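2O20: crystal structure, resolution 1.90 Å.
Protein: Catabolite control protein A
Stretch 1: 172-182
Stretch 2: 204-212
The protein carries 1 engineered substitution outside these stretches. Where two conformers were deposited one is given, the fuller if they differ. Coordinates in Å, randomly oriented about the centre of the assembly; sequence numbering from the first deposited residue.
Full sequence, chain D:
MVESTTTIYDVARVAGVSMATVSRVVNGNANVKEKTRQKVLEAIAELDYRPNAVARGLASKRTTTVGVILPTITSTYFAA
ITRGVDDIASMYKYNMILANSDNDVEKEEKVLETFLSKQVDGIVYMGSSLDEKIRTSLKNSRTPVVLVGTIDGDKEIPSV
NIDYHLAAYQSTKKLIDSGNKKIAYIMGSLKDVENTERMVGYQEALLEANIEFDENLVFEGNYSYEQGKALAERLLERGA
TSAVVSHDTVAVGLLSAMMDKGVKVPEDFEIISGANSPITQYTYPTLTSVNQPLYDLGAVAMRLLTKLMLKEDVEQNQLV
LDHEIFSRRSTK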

# COMPACT_ATOMS: atom_id res chain seq x y z
N THR D 172 -7.49 24.47 -6.01
CA THR D 172 -6.82 25.65 -6.57
C THR D 172 -7.22 26.92 -5.79
O THR D 172 -6.35 27.70 -5.42
N LYS D 173 -8.52 27.09 -5.51
CA LYS D 173 -8.99 28.24 -4.74
C LYS D 173 -8.41 28.33 -3.34
O LYS D 173 -8.12 29.41 -2.85
N LYS D 174 -8.21 27.19 -2.68
CA LYS D 174 -7.57 27.16 -1.38
C LYS D 174 -6.15 27.75 -1.43
O LYS D 174 -5.73 28.47 -0.53
N LEU D 175 -5.40 27.43 -2.48
CA LEU D 175 -4.03 27.95 -2.63
C LEU D 175 -4.07 29.45 -3.03
O LEU D 175 -3.21 30.24 -2.63
N ILE D 176 -5.06 29.83 -3.82
CA ILE D 176 -5.27 31.26 -4.15
C ILE D 176 -5.52 32.04 -2.86
O ILE D 176 -4.95 33.09 -2.64
N ASP D 177 -6.36 31.49 -2.00
CA ASP D 177 -6.76 32.19 -0.79
C ASP D 177 -5.65 32.32 0.25
O ASP D 177 -5.75 33.19 1.12
N SER D 178 -4.60 31.49 0.17
CA SER D 178 -3.42 31.66 1.01
C SER D 178 -2.32 32.49 0.32
O SER D 178 -1.18 32.54 0.79
N GLY D 179 -2.67 33.18 -0.77
CA GLY D 179 -1.78 34.14 -1.41
C GLY D 179 -0.91 33.64 -2.55
O GLY D 179 -0.06 34.38 -3.04
N ASN D 180 -1.11 32.40 -3.00
CA ASN D 180 -0.30 31.88 -4.11
C ASN D 180 -0.79 32.44 -5.46
O ASN D 180 -1.99 32.51 -5.72
N LYS D 181 0.16 32.86 -6.30
CA LYS D 181 -0.12 33.38 -7.64
C LYS D 181 0.40 32.48 -8.75
O LYS D 181 -0.14 32.51 -9.86
N LYS D 182 1.46 31.72 -8.47
CA LYS D 182 2.01 30.72 -9.39
C LYS D 182 1.74 29.33 -8.84
O LYS D 182 2.42 28.88 -7.92
N GLU D 204 -10.90 27.63 -14.07
CA GLU D 204 -12.02 28.36 -13.47
C GLU D 204 -11.58 29.13 -12.21
O GLU D 204 -11.89 30.30 -12.06
N ALA D 205 -10.85 28.46 -11.32
CA ALA D 205 -10.33 29.12 -10.11
C ALA D 205 -9.37 30.28 -10.45
O ALA D 205 -9.49 31.37 -9.89
N LEU D 206 -8.43 30.05 -11.37
CA LEU D 206 -7.45 31.10 -11.76
C LEU D 206 -8.16 32.34 -12.34
O LEU D 206 -7.88 33.46 -11.96
N LEU D 207 -9.04 32.10 -13.30
CA LEU D 207 -9.90 33.13 -13.92
C LEU D 207 -10.65 34.05 -12.95
O LEU D 207 -10.71 35.27 -13.13
N GLU D 208 -11.24 33.45 -11.92
CA GLU D 208 -12.01 34.22 -10.95
C GLU D 208 -11.13 35.08 -10.06
O GLU D 208 -11.59 36.10 -9.55
N ALA D 209 -9.85 34.70 -9.92
CA ALA D 209 -8.85 35.48 -9.20
C ALA D 209 -8.00 36.40 -10.09
O ALA D 209 -7.03 36.96 -9.62
N ASN D 210 -8.35 36.53 -11.37
CA ASN D 210 -7.58 37.34 -12.34
C ASN D 210 -6.11 36.87 -12.46
O ASN D 210 -5.18 37.67 -12.61
N ILE D 211 -5.91 35.55 -12.43
CA ILE D 211 -4.59 34.97 -12.69
C ILE D 211 -4.57 34.38 -14.09
O ILE D 211 -5.42 33.59 -14.42
N GLU D 212 -3.60 34.75 -14.90
CA GLU D 212 -3.46 34.17 -16.25
C GLU D 212 -3.03 32.72 -16.20
O GLU D 212 -2.16 32.35 -15.40

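Ile 176 forms the centre of the contact, its CA-to-CB bond pointing toward the second stretch and its side chain in the m, t rotamer. Ile 176 CG2 lies 3.7 Å from Ala 209 CB, and Ile 176 CD1, itself 3.9 Å from Ala 209 CB, also approaches Ala 205 CB at 4.1 Å, Leu 206 CD2 at 4.3 Å and the backbone Ala 205 O at 3.5 Å. Ile 211, also m, t and directed toward the first stretch, brings its CD1 to 4.0 Å from Ile 176 CG1.

One turn earlier, Thr 172 (m) points its CB inward and packs through its methyl, with CG2 3.5 Å from Ala 205 CB and 3.9 Å from Leu 206 CD2; its OG1 is hydrogen-bonded elsewhere in the structure. The small side chain of Ala 205 accompanies a close backbone approach, Lys 173 CA to Ala 205 CA being 5.6 Å, and the helices run at 32° with their axes 9.3 Å apart at closest. Leu 206 (m, t) leaves its backbone sideways, but its end comes nearer.

Beyond the helix ends, Ile 211 CG2 packs 3.6 Å from Lys 181 O. Asn 180 (m) turns its end away from the second stretch, and its ND2 donates a 2.9 Å hydrogen bond to Leu 175 O, tying the loop to its own helix.

At the exposed edge, the CA-to-CB bond of Lys 173 points sideways and its chain is extended, t at all four chi angles, its NZ hydrogen-bonded elsewhere in the structure, whereas Lys 181 folds through m, m, t, p. Glu 208 (m, t) directs its CB toward the first stretch, yet no hydrogen bond links the two stretches: the 342 Å² they bury, both sides summed, is held by van der Waals contact, with apolar side chains at its centre.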

# COMPACT_ATOMS: atom_id res chain seq x y z
CB THR D 172 -7.12 25.78 -8.08
OG1 THR D 172 -6.79 24.55 -8.73
CG2 THR D 172 -6.35 26.97 -8.71
CB LYS D 173 -10.54 28.20 -4.66
CG LYS D 173 -11.19 29.48 -4.23
CD LYS D 173 -12.74 29.36 -4.28
CE LYS D 173 -13.41 30.68 -4.06
NZ LYS D 173 -14.87 30.54 -4.31
CB LYS D 174 -7.54 25.72 -0.87
CG LYS D 174 -6.96 25.56 0.50
CD LYS D 174 -7.27 24.19 1.09
CE LYS D 174 -6.46 23.96 2.32
NZ LYS D 174 -6.94 24.80 3.45
CB LEU D 175 -3.26 27.14 -3.66
CG LEU D 175 -3.03 25.67 -3.28
CD1 LEU D 175 -2.49 24.85 -4.44
CD2 LEU D 175 -2.12 25.57 -2.08
CB ILE D 176 -6.43 31.45 -5.15
CG1 ILE D 176 -5.98 30.98 -6.53
CG2 ILE D 176 -6.89 32.96 -5.24
CD1 ILE D 176 -7.06 30.78 -7.49
CB ASP D 177 -8.05 31.59 -0.21
CG ASP D 177 -9.29 31.86 -1.10
OD1 ASP D 177 -9.22 32.69 -2.03
OD2 ASP D 177 -10.34 31.23 -0.87
CB SER D 178 -2.88 30.28 1.49
OG SER D 178 -2.60 29.40 0.40
CB ASN D 180 -0.30 30.37 -4.13
CG ASN D 180 0.32 29.77 -2.90
OD1 ASN D 180 1.57 29.73 -2.77
ND2 ASN D 180 -0.52 29.31 -1.97
CB LYS D 181 0.50 34.76 -7.82
CG LYS D 181 0.02 35.82 -6.82
CD LYS D 181 -1.49 36.00 -6.91
CE LYS D 181 -1.99 37.21 -6.13
NZ LYS D 181 -1.82 38.49 -6.88
CB LYS D 182 3.49 30.97 -9.64
CG LYS D 182 3.77 32.25 -10.43
CD LYS D 182 5.18 32.26 -10.94
CE LYS D 182 5.43 33.23 -12.05
NZ LYS D 182 6.91 33.21 -12.37
CB GLU D 204 -13.10 27.35 -13.13
CG GLU D 204 -14.42 27.89 -12.60
CD GLU D 204 -15.45 26.78 -12.45
OE1 GLU D 204 -15.94 26.28 -13.49
OE2 GLU D 204 -15.76 26.40 -11.29
CB ALA D 205 -9.67 28.10 -9.18
CB LEU D 206 -6.44 30.57 -12.79
CG LEU D 206 -5.53 29.42 -12.33
CD1 LEU D 206 -4.49 29.09 -13.39
CD2 LEU D 206 -4.82 29.74 -11.01
CB LEU D 207 -10.93 32.44 -14.78
CG LEU D 207 -10.64 32.36 -16.26
CD1 LEU D 207 -11.44 31.22 -16.92
CD2 LEU D 207 -11.08 33.67 -16.84
CB GLU D 208 -12.87 33.30 -10.10
CG GLU D 208 -14.03 32.65 -10.83
CD GLU D 208 -14.72 31.61 -9.96
OE1 GLU D 208 -14.29 31.47 -8.80
OE2 GLU D 208 -15.66 30.93 -10.43
CB ALA D 209 -7.92 34.51 -8.40
CB ASN D 210 -7.68 38.85 -12.04
CG ASN D 210 -9.10 39.38 -12.20
OD1 ASN D 210 -10.05 38.82 -11.67
ND2 ASN D 210 -9.24 40.49 -12.92
CB ILE D 211 -4.26 33.85 -11.68
CG1 ILE D 211 -4.20 34.42 -10.27
CG2 ILE D 211 -2.93 33.15 -12.09
CD1 ILE D 211 -4.40 33.42 -9.21
CB GLU D 212 -2.47 34.98 -17.11
CG GLU D 212 -2.82 36.46 -17.20
CD GLU D 212 -2.14 37.16 -18.37
OE1 GLU D 212 -2.83 37.96 -19.05
OE2 GLU D 212 -0.94 36.93 -18.61